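Local coordinates for protein Ceg4 (Legionella pneumophila subsp. pneumophila, PDB 6AOK) that dephosphorylates phosphotyrosine as a magnesium-binding HAD-like phosphatase, an effector that attenuates activation of eukaryotic MAPK pathways, at residues Lys12-Asp18 / Asp105-Val111; Val32-Gln38 / Asp47-Tyr52; Arg158-Ile164 / Val179-Tyr184. One frame throughout, in Å; residues are numbered along the deposited sequence.

Interaction 1. Residues Lys12-Asp18 / Asp105-Val111; sequences KVIIFTD and DVTVNIV. With MG (magnesium ion), chain B.
Asn-109 meets Ile-15 and Phe-16 at the middle of a parallel strand pair, 13-17 beside 106-111, in the central sheet of the HAD-like (Rossmann-type) fold. Ile-15 O accepts two bonds from this one residue: the backbone N of Asn-109 at 2.9 Å and its ND2 at 3.2 Å. The two donors approach from opposite faces of the carbonyl plane; ND2 lies well above it, 42° out and not on a lone pair, and its bond is also the longer and more bent of the two. With CG anti to its own carbonyl carbon (chi1 -56°), the amide runs alongside the Phe-16 ring, the planes 15° apart, while ND2 also touches Ile-14 CG2. Arg-151 NE, from helix 144-153, hydrogen-bonds Asn-109 OD1, holding the amide from its other end. Parallel pairing is regular around this point, with Thr-107 N to Val-13 O and Ile-15 N to Thr-107 O both at 2.8 Å. On the other face Ile-15 CD1 rests on Val-106 CG1 at 3.7 Å, beneath helix 91-100. Lys-12 closes the N-terminal end: its chain bends at chi2 and brings NZ to the anti lone pair of Asp-105 OD1, a salt bridge of 2.7 Å. At the C-terminal end the strand delivers Asp-18, first aspartate of the HAD DxDx(T/V) signature, to the magnesium ion that Asp-20 and Asp-167 also bind. Lys-144 pairs with Asp-18 OD1 and also donates to Val-111 O, tying both strand ends together, whereas Asp-18 OD2 coordinates the magnesium directly at 2.0 Å.

Interaction 2. Residues Val32-Gln38 / Asp47-Tyr52; sequences VFTEFYQ and DVEQDY
The insert that follows the first strand of the HAD-like core folds back on itself here: the start of helix 35-39, with Thr-34 as its N-cap, receives the irregular loop segment 47-52. Gln-38 is the main polar link. Its OE1 accepts from Gln-50 N at 2.7 Å, nearly straight at the hydrogen (172°), and its NE2 donates to Gln-50 O at 3.3 Å, so one amide grips both backbone polar groups of a single residue. NE2 also reaches Val-32 O within its own segment, and the two acceptors lie near the amide plane, which should fix the flip of the group. At the other end of the contact, Asp-47 N donates to Glu-35 OE1 (3.1 Å), on the syn side but tilted out of the carboxylate plane; Tyr-44 is a second partner of that oxygen. Tyr-52 carries the apolar half. Its CG sits between backbone N and carbonyl carbon (chi1 81°), placing the ring so that Val-32 CG2 lies over one face, 3.9 Å from the centroid, a CH-pi contact. Lys-113 O binds the Tyr-52 hydroxyl, and Asn-114 that of Tyr-37, which anchors both tyrosines to the loop after strand 106-111. Tyr-37 CE1 packs on Tyr-52 CB at 3.8 Å.

Interaction 3. Residues Arg158-Ile164 / Val179-Tyr184; sequences RANRVYI and VKGKGY
Arg-158 NH2 donates to Lys-182 O at 2.6 Å, with that oxygen almost in the guanidinium plane. Ala-159 N makes the second polar link, a nearly straight bond (173°) to Tyr-184 OH of 2.9 Å. The same arginine also stacks: bent at chi2 and chi3, its chain lays the guanidinium flat on the Tyr-184 ring, planes 11° apart and CZ 4.0 Å from the centroid, a cation-pi contact whose orientation the Lys-182 bond helps to set. Against the opposite face of the ring comes Val-162 CG2, 3.6 Å from the centroid and almost on its normal, so Tyr-184 is clamped between an aliphatic branch and a cation while its hydroxyl is tied to the backbone. Deeper in, Val-179 CG2 meets Ile-164 CD1 tip to tip at 3.8 Å and slides past Val-162 CG1 at 4.0 Å. Leu-152 and Val-148 of helix 144-153 border Val-179 as well. Gly-183, with phi 91°, ends the type I turn that starts at Lys-180 and leads the chain from the helix to Tyr-184. Strand 161-165 is thereby packed against the end of helix 169-180 in the beta-alpha-beta crossover that continues to strand 189-192, a unit characteristic of Rossmann-like HAD folds.

Overall arrangement
Interactions 1 and 3 share the five-stranded parallel sheet of this N-terminal, HAD-like phosphatase part of the longer effector, their centres about 10 Å apart. Strand 13-17 lies between 106-111 and 161-165, and Phe-16 N to Tyr-163 O, 2.8 Å, is a probable hydrogen bond joining the two contacts. Interaction 2 stands apart, its centre about 29 Å from that of interaction 1 and 36 Å from that of interaction 3, across the chain's centre from the latter. Along the chain it is nested within the loop closed by interaction 1; interaction 3 follows. The magnesium site, at the C-terminal end of strand 13-17, faces the insert: the side chain of Val-32 is about 10 Å from the ion, consistent with a cap-like element beside the core.

Interaction 1. Residues Lys12-Asp18 / Asp105-Val111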
loop_
_atom_site.group_PDB
_atom_site.type_symbol
_atom_site.label_atom_id
_atom_site.label_comp_id
_atom_site.label_asym_id
_atom_site.label_seq_id
_atom_site.Cartn_x
_atom_site.Cartn_y
_atom_site.Cartn_z
ATOM N N LYS A 12 -0.319 -7.094 17.977
ATOM C CA LYS A 12 -0.515 -5.957 17.081
ATOM C C LYS A 12 0.579 -5.944 16.035
ATOM O O LYS A 12 1.746 -6.160 16.352
ATOM C CB LYS A 12 -0.476 -4.649 17.846
ATOM C CG LYS A 12 -1.651 -4.499 18.866
ATOM C CD LYS A 12 -2.982 -4.238 18.142
ATOM C CE LYS A 12 -4.136 -4.153 19.118
ATOM N NZ LYS A 12 -5.366 -3.682 18.401
ATOM N N VAL A 13 0.205 -5.675 14.803
ATOM C CA VAL A 13 1.143 -5.549 13.693
ATOM C C VAL A 13 0.903 -4.206 13.043
ATOM O O VAL A 13 -0.252 -3.768 12.893
ATOM C CB VAL A 13 0.975 -6.675 12.655
ATOM C CG1 VAL A 13 1.964 -6.545 11.566
ATOM C CG2 VAL A 13 1.043 -8.046 13.322
ATOM N N ILE A 14 1.989 -3.548 12.670
ATOM C CA ILE A 14 1.927 -2.311 11.906
ATOM C C ILE A 14 2.713 -2.538 10.633
ATOM O O ILE A 14 3.808 -3.079 10.679
ATOM C CB ILE A 14 2.504 -1.115 12.674
ATOM C CG1 ILE A 14 1.756 -0.959 13.986
ATOM C CG2 ILE A 14 2.419 0.214 11.771
ATOM C CD1 ILE A 14 2.471 -0.047 14.952
ATOM N N ILE A 15 2.137 -2.148 9.508
ATOM C CA ILE A 15 2.779 -2.271 8.217
ATOM C C ILE A 15 3.077 -0.871 7.701
ATOM O O ILE A 15 2.190 -0.013 7.668
ATOM C CB ILE A 15 1.891 -3.053 7.232
ATOM C CG1 ILE A 15 1.674 -4.470 7.754
ATOM C CG2 ILE A 15 2.538 -3.072 5.832
ATOM C CD1 ILE A 15 0.572 -5.139 7.062
ATOM N N PHE A 16 4.298 -0.667 7.234
ATOM C CA PHE A 16 4.634 0.517 6.464
ATOM C C PHE A 16 5.082 -0.014 5.131
ATOM O O PHE A 16 6.184 -0.575 5.049
ATOM C CB PHE A 16 5.754 1.330 7.120
ATOM C CG PHE A 16 5.335 1.977 8.398
ATOM C CD1 PHE A 16 5.681 1.412 9.625
ATOM C CD2 PHE A 16 4.566 3.105 8.383
ATOM C CE1 PHE A 16 5.290 2.016 10.809
ATOM C CE2 PHE A 16 4.119 3.668 9.543
ATOM C CZ PHE A 16 4.490 3.112 10.765
ATOM N N THR A 17 4.262 0.187 4.084
ATOM C CA THR A 17 4.596 -0.377 2.785
ATOM C C THR A 17 4.550 0.728 1.733
ATOM O O THR A 17 3.657 1.585 1.739
ATOM C CB THR A 17 3.639 -1.526 2.403
ATOM O OG1 THR A 17 4.021 -2.047 1.137
ATOM C CG2 THR A 17 2.223 -1.028 2.300
ATOM N N ASP A 18 5.537 0.723 0.861
ATOM C CA ASP A 18 5.484 1.490 -0.375
ATOM C C ASP A 18 4.325 0.993 -1.259
ATOM O O ASP A 18 3.778 -0.097 -1.053
ATOM C CB ASP A 18 6.845 1.341 -1.094
ATOM C CG ASP A 18 6.914 2.138 -2.386
ATOM O OD1 ASP A 18 6.500 3.336 -2.395
ATOM O OD2 ASP A 18 7.399 1.561 -3.382
ATOM N N ASP A 105 -6.417 -5.801 14.286
ATOM C CA ASP A 105 -5.144 -5.745 14.981
ATOM C C ASP A 105 -3.960 -5.503 14.068
ATOM O O ASP A 105 -2.835 -5.521 14.569
ATOM C CB ASP A 105 -4.957 -7.032 15.751
ATOM C CG ASP A 105 -5.972 -7.154 16.883
ATOM O OD1 ASP A 105 -6.191 -6.120 17.570
ATOM O OD2 ASP A 105 -6.566 -8.242 17.056
ATOM N N VAL A 106 -4.182 -5.284 12.766
ATOM C CA VAL A 106 -3.133 -4.963 11.808
ATOM C C VAL A 106 -3.389 -3.556 11.287
ATOM O O VAL A 106 -4.467 -3.279 10.750
ATOM C CB VAL A 106 -3.103 -5.953 10.636
ATOM C CG1 VAL A 106 -1.993 -5.530 9.668
ATOM C CG2 VAL A 106 -2.841 -7.335 11.157
ATOM N N THR A 107 -2.426 -2.665 11.451
ATOM C CA THR A 107 -2.555 -1.316 10.912
ATOM C C THR A 107 -1.746 -1.201 9.628
ATOM O O THR A 107 -0.544 -1.456 9.620
ATOM C CB THR A 107 -2.099 -0.280 11.936
ATOM O OG1 THR A 107 -2.919 -0.407 13.110
ATOM C CG2 THR A 107 -2.246 1.121 11.355
ATOM N N VAL A 108 -2.409 -0.832 8.538
ATOM C CA VAL A 108 -1.798 -0.792 7.217
ATOM C C VAL A 108 -1.566 0.661 6.832
ATOM O O VAL A 108 -2.525 1.411 6.605
ATOM C CB VAL A 108 -2.667 -1.481 6.170
ATOM C CG1 VAL A 108 -1.914 -1.548 4.889
ATOM C CG2 VAL A 108 -2.970 -2.877 6.651
ATOM N N ASN A 109 -0.295 1.052 6.748
ATOM C CA ASN A 109 0.102 2.382 6.307
ATOM C C ASN A 109 0.800 2.223 4.973
ATOM O O ASN A 109 1.838 1.566 4.892
ATOM C CB ASN A 109 1.068 3.048 7.275
ATOM C CG ASN A 109 0.511 3.136 8.692
ATOM O OD1 ASN A 109 -0.347 4.000 8.982
ATOM N ND2 ASN A 109 0.983 2.254 9.592
ATOM N N ILE A 110 0.304 2.912 3.973
ATOM C CA ILE A 110 0.997 3.015 2.698
ATOM C C ILE A 110 1.709 4.365 2.664
ATOM O O ILE A 110 1.091 5.408 2.884
ATOM C CB ILE A 110 0.018 2.883 1.531
ATOM C CG1 ILE A 110 -0.664 1.506 1.581
ATOM C CG2 ILE A 110 0.803 3.109 0.182
ATOM C CD1 ILE A 110 -1.762 1.333 0.484
ATOM N N VAL A 111 3.009 4.350 2.432
ATOM C CA VAL A 111 3.815 5.562 2.476
ATOM C C VAL A 111 4.378 5.762 1.079
ATOM O O VAL A 111 5.088 4.894 0.567
ATOM C CB VAL A 111 4.948 5.432 3.505
ATOM C CG1 VAL A 111 5.643 6.758 3.719
ATOM C CG2 VAL A 111 4.409 4.798 4.891
HETATM MG MG MG B . 8.291 2.121 -5.059
HETATM O O HOH W 1 -2.197 -2.356 14.899
HETATM O O HOH W 2 7.529 4.015 -5.200
HETATM O O HOH W 3 9.729 3.058 -3.841
HETATM O O HOH W 4 9.400 2.387 -6.838
#

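Interaction 2. Residues Val32-Gln38 / Asp47-Tyr52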
loop_
_atom_site.group_PDB
_atom_site.type_symbol
_atom_site.label_atom_id
_atom_site.label_comp_id
_atom_site.label_asym_id
_atom_site.label_seq_id
_atom_site.Cartn_x
_atom_site.Cartn_y
_atom_site.Cartn_z
ATOM N N VAL A 32 3.689 7.224 -13.247
ATOM C CA VAL A 32 2.860 8.424 -13.153
ATOM C C VAL A 32 2.970 9.309 -14.367
ATOM O O VAL A 32 2.157 10.227 -14.503
ATOM C CB VAL A 32 3.160 9.254 -11.888
ATOM C CG1 VAL A 32 2.869 8.397 -10.608
ATOM C CG2 VAL A 32 4.602 9.830 -11.919
ATOM N N PHE A 33 3.918 9.040 -15.261
ATOM C CA PHE A 33 4.054 9.810 -16.497
ATOM C C PHE A 33 3.506 9.083 -17.717
ATOM O O PHE A 33 3.636 9.592 -18.839
ATOM C CB PHE A 33 5.536 10.172 -16.697
ATOM C CG PHE A 33 6.160 10.844 -15.453
ATOM C CD1 PHE A 33 5.756 12.136 -15.076
ATOM C CD2 PHE A 33 7.083 10.191 -14.670
ATOM C CE1 PHE A 33 6.299 12.771 -13.913
ATOM C CE2 PHE A 33 7.641 10.816 -13.522
ATOM C CZ PHE A 33 7.250 12.075 -13.156
ATOM N N THR A 34 2.893 7.919 -17.531
ATOM C CA THR A 34 2.323 7.180 -18.648
ATOM C C THR A 34 1.035 7.842 -19.123
ATOM O O THR A 34 0.356 8.546 -18.362
ATOM C CB THR A 34 2.016 5.729 -18.241
ATOM O OG1 THR A 34 1.036 5.726 -17.178
ATOM C CG2 THR A 34 3.262 5.033 -17.790
ATOM N N GLU A 35 0.643 7.532 -20.376
ATOM C CA GLU A 35 -0.648 8.044 -20.838
ATOM C C GLU A 35 -1.760 7.563 -19.922
ATOM O O GLU A 35 -2.670 8.330 -19.601
ATOM C CB GLU A 35 -0.967 7.631 -22.271
ATOM C CG GLU A 35 -0.053 8.200 -23.315
ATOM C CD GLU A 35 -0.145 9.717 -23.421
ATOM O OE1 GLU A 35 -1.208 10.305 -23.176
ATOM O OE2 GLU A 35 0.883 10.322 -23.737
ATOM N N PHE A 36 -1.692 6.305 -19.464
ATOM C CA PHE A 36 -2.787 5.777 -18.660
ATOM C C PHE A 36 -2.968 6.557 -17.371
ATOM O O PHE A 36 -4.061 7.018 -17.076
ATOM C CB PHE A 36 -2.602 4.292 -18.345
ATOM C CG PHE A 36 -3.676 3.784 -17.422
ATOM C CD1 PHE A 36 -5.016 3.813 -17.821
ATOM C CD2 PHE A 36 -3.364 3.371 -16.142
ATOM C CE1 PHE A 36 -6.025 3.368 -16.954
ATOM C CE2 PHE A 36 -4.373 2.914 -15.247
ATOM C CZ PHE A 36 -5.692 2.912 -15.662
ATOM N N TYR A 37 -1.904 6.750 -16.600
ATOM C CA TYR A 37 -2.043 7.530 -15.376
ATOM C C TYR A 37 -2.506 8.957 -15.676
ATOM O O TYR A 37 -3.371 9.521 -14.975
ATOM C CB TYR A 37 -0.708 7.558 -14.653
ATOM C CG TYR A 37 -0.752 8.163 -13.276
ATOM C CD1 TYR A 37 -0.700 9.550 -13.093
ATOM C CD2 TYR A 37 -0.843 7.343 -12.163
ATOM C CE1 TYR A 37 -0.746 10.089 -11.800
ATOM C CE2 TYR A 37 -0.872 7.861 -10.878
ATOM C CZ TYR A 37 -0.831 9.219 -10.702
ATOM O OH TYR A 37 -0.887 9.732 -9.426
ATOM N N GLN A 38 -1.916 9.571 -16.686
ATOM C CA GLN A 38 -2.266 10.957 -17.003
ATOM C C GLN A 38 -3.715 11.070 -17.436
ATOM O O GLN A 38 -4.358 12.113 -17.211
ATOM C CB GLN A 38 -1.328 11.493 -18.100
ATOM C CG GLN A 38 0.127 11.650 -17.539
ATOM C CD GLN A 38 0.270 12.893 -16.683
ATOM O OE1 GLN A 38 -0.305 13.951 -16.971
ATOM N NE2 GLN A 38 1.084 12.804 -15.700
ATOM N N ASP A 47 -0.804 12.808 -24.888
ATOM C CA ASP A 47 0.592 13.161 -25.120
ATOM C C ASP A 47 0.975 14.488 -24.469
ATOM O O ASP A 47 1.954 15.141 -24.896
ATOM C CB ASP A 47 0.893 13.202 -26.626
ATOM C CG ASP A 47 2.312 12.851 -26.927
ATOM O OD1 ASP A 47 2.931 12.132 -26.093
ATOM O OD2 ASP A 47 2.818 13.332 -27.975
ATOM N N VAL A 48 0.197 14.928 -23.467
ATOM C CA VAL A 48 0.548 16.059 -22.614
ATOM C C VAL A 48 0.600 15.552 -21.191
ATOM O O VAL A 48 -0.281 14.796 -20.782
ATOM C CB VAL A 48 -0.460 17.217 -22.720
ATOM C CG1 VAL A 48 -0.024 18.358 -21.785
ATOM C CG2 VAL A 48 -0.584 17.714 -24.193
ATOM N N GLU A 49 1.620 15.936 -20.445
ATOM C CA GLU A 49 1.700 15.564 -19.037
ATOM C C GLU A 49 1.336 16.749 -18.150
ATOM O O GLU A 49 1.759 17.866 -18.400
ATOM C CB GLU A 49 3.112 15.057 -18.691
ATOM C CG GLU A 49 3.399 13.659 -19.226
ATOM C CD GLU A 49 4.875 13.444 -19.544
ATOM O OE1 GLU A 49 5.718 13.923 -18.771
ATOM O OE2 GLU A 49 5.194 12.837 -20.589
ATOM N N GLN A 50 0.554 16.490 -17.108
ATOM C CA GLN A 50 0.253 17.482 -16.093
ATOM C C GLN A 50 0.930 17.047 -14.810
ATOM O O GLN A 50 1.275 15.877 -14.656
ATOM C CB GLN A 50 -1.261 17.598 -15.867
ATOM C CG GLN A 50 -2.017 18.008 -17.139
ATOM C CD GLN A 50 -3.484 18.170 -16.800
ATOM O OE1 GLN A 50 -3.945 19.307 -16.576
ATOM N NE2 GLN A 50 -4.231 17.024 -16.721
ATOM N N ASP A 51 1.121 17.983 -13.884
ATOM C CA ASP A 51 1.711 17.632 -12.604
ATOM C C ASP A 51 0.959 16.372 -12.225
ATOM O O ASP A 51 -0.266 16.332 -12.333
ATOM C CB ASP A 51 1.472 18.732 -11.572
ATOM C CG ASP A 51 1.982 18.359 -10.194
ATOM O OD1 ASP A 51 2.163 17.151 -9.933
ATOM O OD2 ASP A 51 2.201 19.273 -9.373
ATOM N N TYR A 52 1.667 15.340 -11.786
ATOM C CA TYR A 52 0.973 14.081 -11.479
ATOM C C TYR A 52 0.399 14.094 -10.086
ATOM O O TYR A 52 -0.576 13.383 -9.801
ATOM C CB TYR A 52 1.887 12.852 -11.637
ATOM C CG TYR A 52 2.780 12.622 -10.434
ATOM C CD1 TYR A 52 4.020 13.245 -10.354
ATOM C CD2 TYR A 52 2.351 11.846 -9.363
ATOM C CE1 TYR A 52 4.839 13.094 -9.234
ATOM C CE2 TYR A 52 3.157 11.696 -8.227
ATOM C CZ TYR A 52 4.399 12.308 -8.183
ATOM O OH TYR A 52 5.205 12.134 -7.043
HETATM O O HOH W 5 0.260 12.140 -21.194
HETATM O O HOH W 6 3.434 11.876 -22.796
HETATM O O HOH W 7 -2.986 14.572 -17.555
#

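Interaction 3. Residues Arg158-Ile164 / Val179-Tyr184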
loop_
_atom_site.group_PDB
_atom_site.type_symbol
_atom_site.label_atom_id
_atom_site.label_comp_id
_atom_site.label_asym_id
_atom_site.label_seq_id
_atom_site.Cartn_x
_atom_site.Cartn_y
_atom_site.Cartn_z
ATOM N N ARG A 158 1.603 -0.162 20.763
ATOM C CA ARG A 158 2.903 -0.653 20.315
ATOM C C ARG A 158 2.771 -1.994 19.596
ATOM O O ARG A 158 2.008 -2.875 20.005
ATOM C CB ARG A 158 3.826 -0.780 21.531
ATOM C CG ARG A 158 5.053 -1.631 21.353
ATOM C CD ARG A 158 6.172 -1.062 22.203
ATOM N NE ARG A 158 6.561 0.246 21.704
ATOM C CZ ARG A 158 7.674 0.473 21.018
ATOM N NH1 ARG A 158 8.529 -0.515 20.792
ATOM N NH2 ARG A 158 7.946 1.694 20.579
ATOM N N ALA A 159 3.514 -2.137 18.513
ATOM C CA ALA A 159 3.436 -3.342 17.701
ATOM C C ALA A 159 4.284 -4.458 18.313
ATOM O O ALA A 159 5.326 -4.208 18.932
ATOM C CB ALA A 159 3.939 -3.057 16.274
ATOM N N ASN A 160 3.813 -5.689 18.162
ATOM C CA ASN A 160 4.702 -6.832 18.312
ATOM C C ASN A 160 5.556 -7.025 17.058
ATOM O O ASN A 160 6.679 -7.527 17.136
ATOM C CB ASN A 160 3.883 -8.100 18.622
ATOM C CG ASN A 160 3.059 -7.964 19.893
ATOM O OD1 ASN A 160 1.935 -7.444 19.889
ATOM N ND2 ASN A 160 3.630 -8.409 20.998
ATOM N N ARG A 161 5.081 -6.556 15.916
ATOM C CA ARG A 161 5.812 -6.697 14.668
ATOM C C ARG A 161 5.563 -5.478 13.800
ATOM O O ARG A 161 4.419 -5.033 13.680
ATOM C CB ARG A 161 5.367 -7.960 13.934
ATOM C CG ARG A 161 6.261 -8.344 12.789
ATOM C CD ARG A 161 6.568 -9.849 12.833
ATOM N NE ARG A 161 6.666 -10.426 14.172
ATOM C CZ ARG A 161 7.614 -10.132 15.052
ATOM N NH1 ARG A 161 8.522 -9.218 14.748
ATOM N NH2 ARG A 161 7.634 -10.722 16.240
ATOM N N VAL A 162 6.627 -4.948 13.197
ATOM C CA VAL A 162 6.515 -3.847 12.245
ATOM C C VAL A 162 7.084 -4.340 10.936
ATOM O O VAL A 162 8.250 -4.753 10.897
ATOM C CB VAL A 162 7.268 -2.585 12.718
ATOM C CG1 VAL A 162 7.123 -1.457 11.668
ATOM C CG2 VAL A 162 6.803 -2.158 14.175
ATOM N N TYR A 163 6.268 -4.300 9.863
ATOM C CA TYR A 163 6.713 -4.614 8.497
ATOM C C TYR A 163 7.130 -3.338 7.778
ATOM O O TYR A 163 6.448 -2.308 7.887
ATOM C CB TYR A 163 5.599 -5.259 7.685
ATOM C CG TYR A 163 5.519 -6.730 7.965
ATOM C CD1 TYR A 163 4.954 -7.188 9.132
ATOM C CD2 TYR A 163 6.012 -7.649 7.072
ATOM C CE1 TYR A 163 4.882 -8.526 9.390
ATOM C CE2 TYR A 163 5.956 -8.978 7.325
ATOM C CZ TYR A 163 5.378 -9.428 8.498
ATOM O OH TYR A 163 5.324 -10.800 8.791
ATOM N N ILE A 164 8.247 -3.414 7.045
ATOM C CA ILE A 164 8.725 -2.320 6.197
ATOM C C ILE A 164 9.023 -2.887 4.824
ATOM O O ILE A 164 9.858 -3.786 4.704
ATOM C CB ILE A 164 9.983 -1.652 6.752
ATOM C CG1 ILE A 164 9.765 -1.297 8.229
ATOM C CG2 ILE A 164 10.306 -0.411 5.903
ATOM C CD1 ILE A 164 11.095 -1.014 9.015
ATOM N N VAL A 179 11.624 3.707 12.217
ATOM C CA VAL A 179 11.110 2.631 13.057
ATOM C C VAL A 179 12.082 2.350 14.203
ATOM O O VAL A 179 11.662 2.163 15.343
ATOM C CB VAL A 179 10.843 1.381 12.198
ATOM C CG1 VAL A 179 10.562 0.157 13.099
ATOM C CG2 VAL A 179 9.639 1.608 11.273
ATOM N N LYS A 180 13.390 2.283 13.915
ATOM C CA LYS A 180 14.354 2.073 14.989
ATOM C C LYS A 180 14.388 3.270 15.933
ATOM O O LYS A 180 14.590 3.101 17.125
ATOM C CB LYS A 180 15.743 1.797 14.419
ATOM C CG LYS A 180 15.888 0.459 13.713
ATOM C CD LYS A 180 17.312 0.341 13.148
ATOM C CE LYS A 180 17.490 -0.912 12.333
ATOM N NZ LYS A 180 17.422 -2.147 13.162
ATOM N N GLY A 181 14.151 4.471 15.417
ATOM C CA GLY A 181 14.094 5.649 16.286
ATOM C C GLY A 181 12.837 5.732 17.121
ATOM O O GLY A 181 12.646 6.710 17.863
ATOM N N LYS A 182 11.947 4.747 16.981
ATOM C CA LYS A 182 10.794 4.633 17.867
ATOM C C LYS A 182 10.886 3.392 18.761
ATOM O O LYS A 182 9.881 2.962 19.346
ATOM C CB LYS A 182 9.507 4.644 17.055
ATOM C CG LYS A 182 9.184 6.031 16.479
ATOM C CD LYS A 182 8.753 7.026 17.611
ATOM C CE LYS A 182 8.887 8.514 17.188
ATOM N NZ LYS A 182 10.347 8.940 17.245
ATOM N N GLY A 183 12.092 2.852 18.943
ATOM C CA GLY A 183 12.314 1.835 19.944
ATOM C C GLY A 183 12.146 0.402 19.491
ATOM O O GLY A 183 12.338 -0.496 20.287
ATOM N N TYR A 184 11.819 0.146 18.239
ATOM C CA TYR A 184 11.689 -1.228 17.779
ATOM C C TYR A 184 13.054 -1.805 17.438
ATOM O O TYR A 184 13.903 -1.116 16.872
ATOM C CB TYR A 184 10.787 -1.263 16.537
ATOM C CG TYR A 184 9.334 -0.901 16.882
ATOM C CD1 TYR A 184 8.483 -1.851 17.409
ATOM C CD2 TYR A 184 8.854 0.397 16.711
ATOM C CE1 TYR A 184 7.189 -1.540 17.739
ATOM C CE2 TYR A 184 7.550 0.716 17.046
ATOM C CZ TYR A 184 6.730 -0.269 17.566
ATOM O OH TYR A 184 5.436 0.015 17.936
#